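Side-chain contacts in peptidoglycan synthase activator LpoP (Pseudomonas aeruginosa, PDB 6W5Q), which probably activates a peptidoglycan synthase of the cell wall as a lipoprotein, the chain here being its globular C-terminal domain with tetratricopeptide repeats: residues A[40-45]-A[72-77]; A[54-59]-A[66-71]. One frame throughout, in Å; residues are numbered along the deposited sequence.

Contact 1 of 2, residues A[40-45]-A[72-77]; sequences RAQRIA and ARRGLS. With SO4 (sulfate ion), chain I.
Gln42 and Arg74 reach for each other from opposite directions and carry the whole contact, which buries just 60 Å² between the two segments. Its firm part is one hydrogen bond: Arg74 NH2 donates to Gln42 OE1 at 3.1 Å, nearly straight at 166°. The oxygen meets the rim of the guanidinium almost within its plane, and amide and guanidinium are almost coplanar, 24° apart. The Arg74 chain bends at chi3 (65°) on its way there, and its other terminal nitrogen, NH1, is hydrogen-bonded to Tyr78 OH, which limits rotation of the group. Backbones stay well apart, the nearest CA atoms, those of Gln42 and Gly75, being 11.5 Å from each other. In this tetratricopeptide-repeat region the two side chains thus span from helix 31-44 to helix 65-78, and both also pack on Leu52 of the intervening helix 49-61. The looser side is wet: a water accepts from Gln42 NE2 at 2.8 Å and, weakly, from Arg74 NH2. Arg40 and Arg43, turned away from 72-77, instead converge on a sulfate, probably from the crystallisation liquor, whose O4 accepts a hydrogen bond from Arg40 NE at 2.8 Å and whose O2 accepts one from Arg43 NH2 at 3.1 Å.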
# COMPACT_ATOMS: atom_id res chain seq x y z
N ARG A 40 -5.64 8.28 9.24
CA ARG A 40 -5.49 9.66 9.68
C ARG A 40 -4.53 10.40 8.77
O ARG A 40 -4.74 11.58 8.46
CB ARG A 40 -5.04 9.68 11.16
CG ARG A 40 -4.96 11.08 11.81
CD ARG A 40 -4.63 11.00 13.32
NE ARG A 40 -5.02 12.19 14.09
CZ ARG A 40 -4.15 13.02 14.70
NH1 ARG A 40 -2.84 12.80 14.62
NH2 ARG A 40 -4.59 14.07 15.39
N ALA A 41 -3.48 9.72 8.29
CA ALA A 41 -2.56 10.31 7.33
C ALA A 41 -3.29 10.81 6.07
O ALA A 41 -2.91 11.84 5.49
CB ALA A 41 -1.48 9.29 6.96
N GLN A 42 -4.32 10.07 5.63
CA GLN A 42 -5.09 10.47 4.44
C GLN A 42 -5.88 11.75 4.65
O GLN A 42 -6.18 12.45 3.68
CB GLN A 42 -6.06 9.37 4.04
CG GLN A 42 -5.43 8.10 3.60
CD GLN A 42 -6.37 7.31 2.74
OE1 GLN A 42 -6.65 7.68 1.60
NE2 GLN A 42 -6.89 6.22 3.28
N ARG A 43 -6.27 12.07 5.89
CA ARG A 43 -6.95 13.34 6.13
C ARG A 43 -6.04 14.52 5.81
O ARG A 43 -6.53 15.59 5.41
CB ARG A 43 -7.43 13.41 7.57
CG ARG A 43 -8.53 12.41 7.90
CD ARG A 43 -8.72 12.31 9.41
NE ARG A 43 -9.21 13.55 10.00
CZ ARG A 43 -9.24 13.78 11.31
NH1 ARG A 43 -8.80 12.85 12.14
NH2 ARG A 43 -9.72 14.93 11.78
N ILE A 44 -4.73 14.35 5.99
CA ILE A 44 -3.75 15.37 5.63
C ILE A 44 -3.35 15.27 4.16
O ILE A 44 -3.19 16.28 3.48
CB ILE A 44 -2.52 15.23 6.55
CG1 ILE A 44 -2.91 15.45 8.01
CG2 ILE A 44 -1.42 16.18 6.13
CD1 ILE A 44 -2.49 14.30 8.90
N ALA A 45 -3.18 14.06 3.65
CA ALA A 45 -2.61 13.85 2.32
C ALA A 45 -3.44 12.80 1.61
O ALA A 45 -3.04 11.64 1.50
CB ALA A 45 -1.15 13.44 2.42
N ALA A 72 -3.97 -0.26 -3.11
CA ALA A 72 -2.74 -0.20 -3.90
C ALA A 72 -3.03 0.25 -5.33
O ALA A 72 -2.23 0.99 -5.93
CB ALA A 72 -2.05 -1.57 -3.90
N ARG A 73 -4.16 -0.19 -5.90
CA ARG A 73 -4.51 0.22 -7.25
C ARG A 73 -4.85 1.70 -7.28
O ARG A 73 -4.61 2.38 -8.29
CB ARG A 73 -5.68 -0.61 -7.78
CG ARG A 73 -5.26 -1.95 -8.34
CD ARG A 73 -6.10 -2.32 -9.57
NE ARG A 73 -5.42 -3.24 -10.50
CZ ARG A 73 -5.51 -4.56 -10.42
NH1 ARG A 73 -6.25 -5.10 -9.46
NH2 ARG A 73 -4.87 -5.34 -11.27
N ARG A 74 -5.39 2.22 -6.18
CA ARG A 74 -5.62 3.65 -6.10
C ARG A 74 -4.29 4.40 -5.96
O ARG A 74 -4.05 5.38 -6.67
CB ARG A 74 -6.57 3.97 -4.94
CG ARG A 74 -7.08 5.40 -4.96
CD ARG A 74 -8.40 5.56 -4.23
NE ARG A 74 -8.27 5.31 -2.80
CZ ARG A 74 -7.92 6.22 -1.90
NH1 ARG A 74 -7.64 7.47 -2.28
NH2 ARG A 74 -7.84 5.89 -0.62
N GLY A 75 -3.42 3.96 -5.06
CA GLY A 75 -2.10 4.59 -4.95
C GLY A 75 -1.40 4.68 -6.29
O GLY A 75 -0.81 5.71 -6.64
N LEU A 76 -1.50 3.61 -7.09
CA LEU A 76 -0.88 3.57 -8.41
C LEU A 76 -1.33 4.74 -9.29
O LEU A 76 -0.52 5.38 -9.95
CB LEU A 76 -1.22 2.24 -9.07
CG LEU A 76 -0.35 1.59 -10.12
CD1 LEU A 76 1.12 1.65 -9.78
CD2 LEU A 76 -0.81 0.16 -10.22
N SER A 77 -2.63 5.05 -9.28
CA SER A 77 -3.10 6.16 -10.10
C SER A 77 -2.49 7.51 -9.69
O SER A 77 -2.52 8.46 -10.48
CB SER A 77 -4.62 6.23 -10.06
OG SER A 77 -5.11 6.28 -8.74
S SO4 I . -8.22 13.71 15.29
O1 SO4 I . -8.32 12.31 15.70
O2 SO4 I . -9.49 14.24 14.82
O3 SO4 I . -7.74 14.54 16.40
O4 SO4 I . -7.28 13.81 14.19
O HOH W 1 -8.30 4.18 1.91

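Contact 2 of 2, residues A[54-59]-A[66-71]; sequences RLAQVR and AQAEQV
Gln67 meets Arg59 where the two helices begin to pack, counting along 66-71. Its amide oxygen OE1 lies 3.4 Å from Arg59 CD, so the aliphatic part of the arginine is what it touches; the oxygen stands neither over the face nor at the edge of the guanidinium, the two flat groups are 46° apart, and no hydrogen bond joins them. The arginine chain bends at chi2, and its polar end has a stronger partner in Glu39 of helix 31-44, to which NH2 forms a salt bridge. Ala68 comes next, at the tightest point: its CB sits 3.3 Å from Ala56 O and 4.0 Å from Arg59 CB, and the CA atoms of Ala56 and Ala68 are 4.3 Å apart. Two methyl side chains permit that approach, with the local helix axes 8.0 Å from each other. One turn later Val71 points at the facing helix. Its CG1, anti to the backbone N (chi1 176°), is the branch that touches, 4.0 Å from Leu55 CB and 4.1 Å from Ala56 CB, and the leucine and valine side chains cross at about a right angle. Both Ala56 and Leu55 are buried, whereas Gln67 lies at the exposed border. An alanine on each of two consecutive, antiparallel helices (172°), where their backbones come nearest, is consistent with the tetratricopeptide-repeat fold, whose paired helices pack through small residues.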
# COMPACT_ATOMS: atom_id res chain seq x y z
N ARG A 54 1.69 2.06 2.11
CA ARG A 54 1.79 1.48 3.44
C ARG A 54 0.44 0.97 3.92
O ARG A 54 0.36 -0.04 4.63
CB ARG A 54 2.32 2.52 4.44
CG ARG A 54 3.51 3.27 3.93
CD ARG A 54 4.44 3.70 5.03
NE ARG A 54 5.66 4.25 4.44
CZ ARG A 54 6.80 4.43 5.10
NH1 ARG A 54 6.91 4.11 6.39
NH2 ARG A 54 7.84 4.93 4.45
N LEU A 55 -0.63 1.69 3.58
CA LEU A 55 -1.97 1.25 3.95
C LEU A 55 -2.29 -0.10 3.30
O LEU A 55 -2.77 -1.02 3.97
CB LEU A 55 -2.98 2.32 3.56
CG LEU A 55 -4.43 2.04 3.97
CD1 LEU A 55 -4.47 1.51 5.38
CD2 LEU A 55 -5.30 3.30 3.82
N ALA A 56 -1.98 -0.24 2.01
CA ALA A 56 -2.21 -1.52 1.34
C ALA A 56 -1.39 -2.62 1.99
O ALA A 56 -1.84 -3.76 2.10
CB ALA A 56 -1.88 -1.40 -0.15
N GLN A 57 -0.18 -2.29 2.44
CA GLN A 57 0.66 -3.29 3.08
C GLN A 57 0.03 -3.80 4.37
O GLN A 57 -0.03 -5.02 4.61
CB GLN A 57 2.03 -2.70 3.35
CG GLN A 57 3.00 -2.90 2.23
CD GLN A 57 4.41 -2.92 2.74
OE1 GLN A 57 5.17 -1.97 2.55
NE2 GLN A 57 4.78 -4.01 3.41
N VAL A 58 -0.43 -2.88 5.22
CA VAL A 58 -1.03 -3.26 6.50
C VAL A 58 -2.27 -4.11 6.28
O VAL A 58 -2.47 -5.12 6.96
CB VAL A 58 -1.34 -2.00 7.32
CG1 VAL A 58 -2.11 -2.35 8.59
CG2 VAL A 58 -0.04 -1.31 7.66
N ARG A 59 -3.13 -3.71 5.33
CA ARG A 59 -4.32 -4.51 5.04
C ARG A 59 -3.94 -5.87 4.52
O ARG A 59 -4.55 -6.89 4.88
CB ARG A 59 -5.21 -3.82 4.01
CG ARG A 59 -5.64 -2.41 4.38
CD ARG A 59 -7.13 -2.32 4.56
NE ARG A 59 -7.58 -1.01 5.06
CZ ARG A 59 -8.05 -0.77 6.28
NH1 ARG A 59 -8.15 -1.75 7.19
NH2 ARG A 59 -8.43 0.47 6.59
N ALA A 66 -8.37 -8.47 -0.93
CA ALA A 66 -9.17 -7.69 -1.87
C ALA A 66 -9.16 -6.21 -1.50
O ALA A 66 -9.05 -5.34 -2.38
CB ALA A 66 -10.60 -8.23 -1.92
N GLN A 67 -9.23 -5.90 -0.20
CA GLN A 67 -9.13 -4.51 0.25
C GLN A 67 -7.80 -3.89 -0.13
O GLN A 67 -7.75 -2.80 -0.70
CB GLN A 67 -9.31 -4.44 1.77
CG GLN A 67 -10.73 -4.43 2.19
CD GLN A 67 -10.87 -4.38 3.69
OE1 GLN A 67 -10.33 -3.48 4.36
NE2 GLN A 67 -11.53 -5.37 4.24
N ALA A 68 -6.69 -4.58 0.22
CA ALA A 68 -5.35 -4.09 -0.08
C ALA A 68 -5.18 -3.81 -1.55
O ALA A 68 -4.50 -2.84 -1.93
CB ALA A 68 -4.30 -5.13 0.34
N GLU A 69 -5.76 -4.66 -2.39
CA GLU A 69 -5.57 -4.53 -3.83
C GLU A 69 -6.13 -3.19 -4.31
O GLU A 69 -5.48 -2.48 -5.10
CB GLU A 69 -6.25 -5.71 -4.53
CG GLU A 69 -5.97 -5.79 -6.02
CD GLU A 69 -6.91 -6.77 -6.72
OE1 GLU A 69 -7.60 -7.56 -6.03
OE2 GLU A 69 -6.96 -6.73 -7.96
N GLN A 70 -7.31 -2.82 -3.82
CA GLN A 70 -7.95 -1.58 -4.29
C GLN A 70 -7.22 -0.35 -3.78
O GLN A 70 -7.10 0.65 -4.49
CB GLN A 70 -9.42 -1.56 -3.87
CG GLN A 70 -10.18 -2.74 -4.38
CD GLN A 70 -10.15 -2.84 -5.90
OE1 GLN A 70 -10.16 -3.95 -6.43
NE2 GLN A 70 -10.20 -1.71 -6.60
N VAL A 71 -6.73 -0.39 -2.54
CA VAL A 71 -5.92 0.71 -2.04
C VAL A 71 -4.66 0.86 -2.86
O VAL A 71 -4.30 1.96 -3.28
CB VAL A 71 -5.59 0.51 -0.55
CG1 VAL A 71 -4.67 1.63 -0.05
CG2 VAL A 71 -6.88 0.41 0.25

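From the N terminus, the chain passes helix 13-28 and enters helix 31-44, whose end supplies the first half of contact 1. Helix 49-61 follows with the first half of contact 2, and the chain then turns back into helix 65-78. There 66-71 closes contact 2 across a gap of 6 residues, before 72-77 closes contact 1 across 26; the shorter loop is therefore enclosed by the longer, without crossing. Their centres are 10 Å apart, and they touch directly, Gln42 NE2 packing at 3.4 Å from Leu55 CD2 and Ala72 CB at 3.8 Å from Ala56 CB. Contact 2 joins the consecutive helices 49-61 and 65-78, while contact 1 ties helix 65-78 to the helix two places earlier.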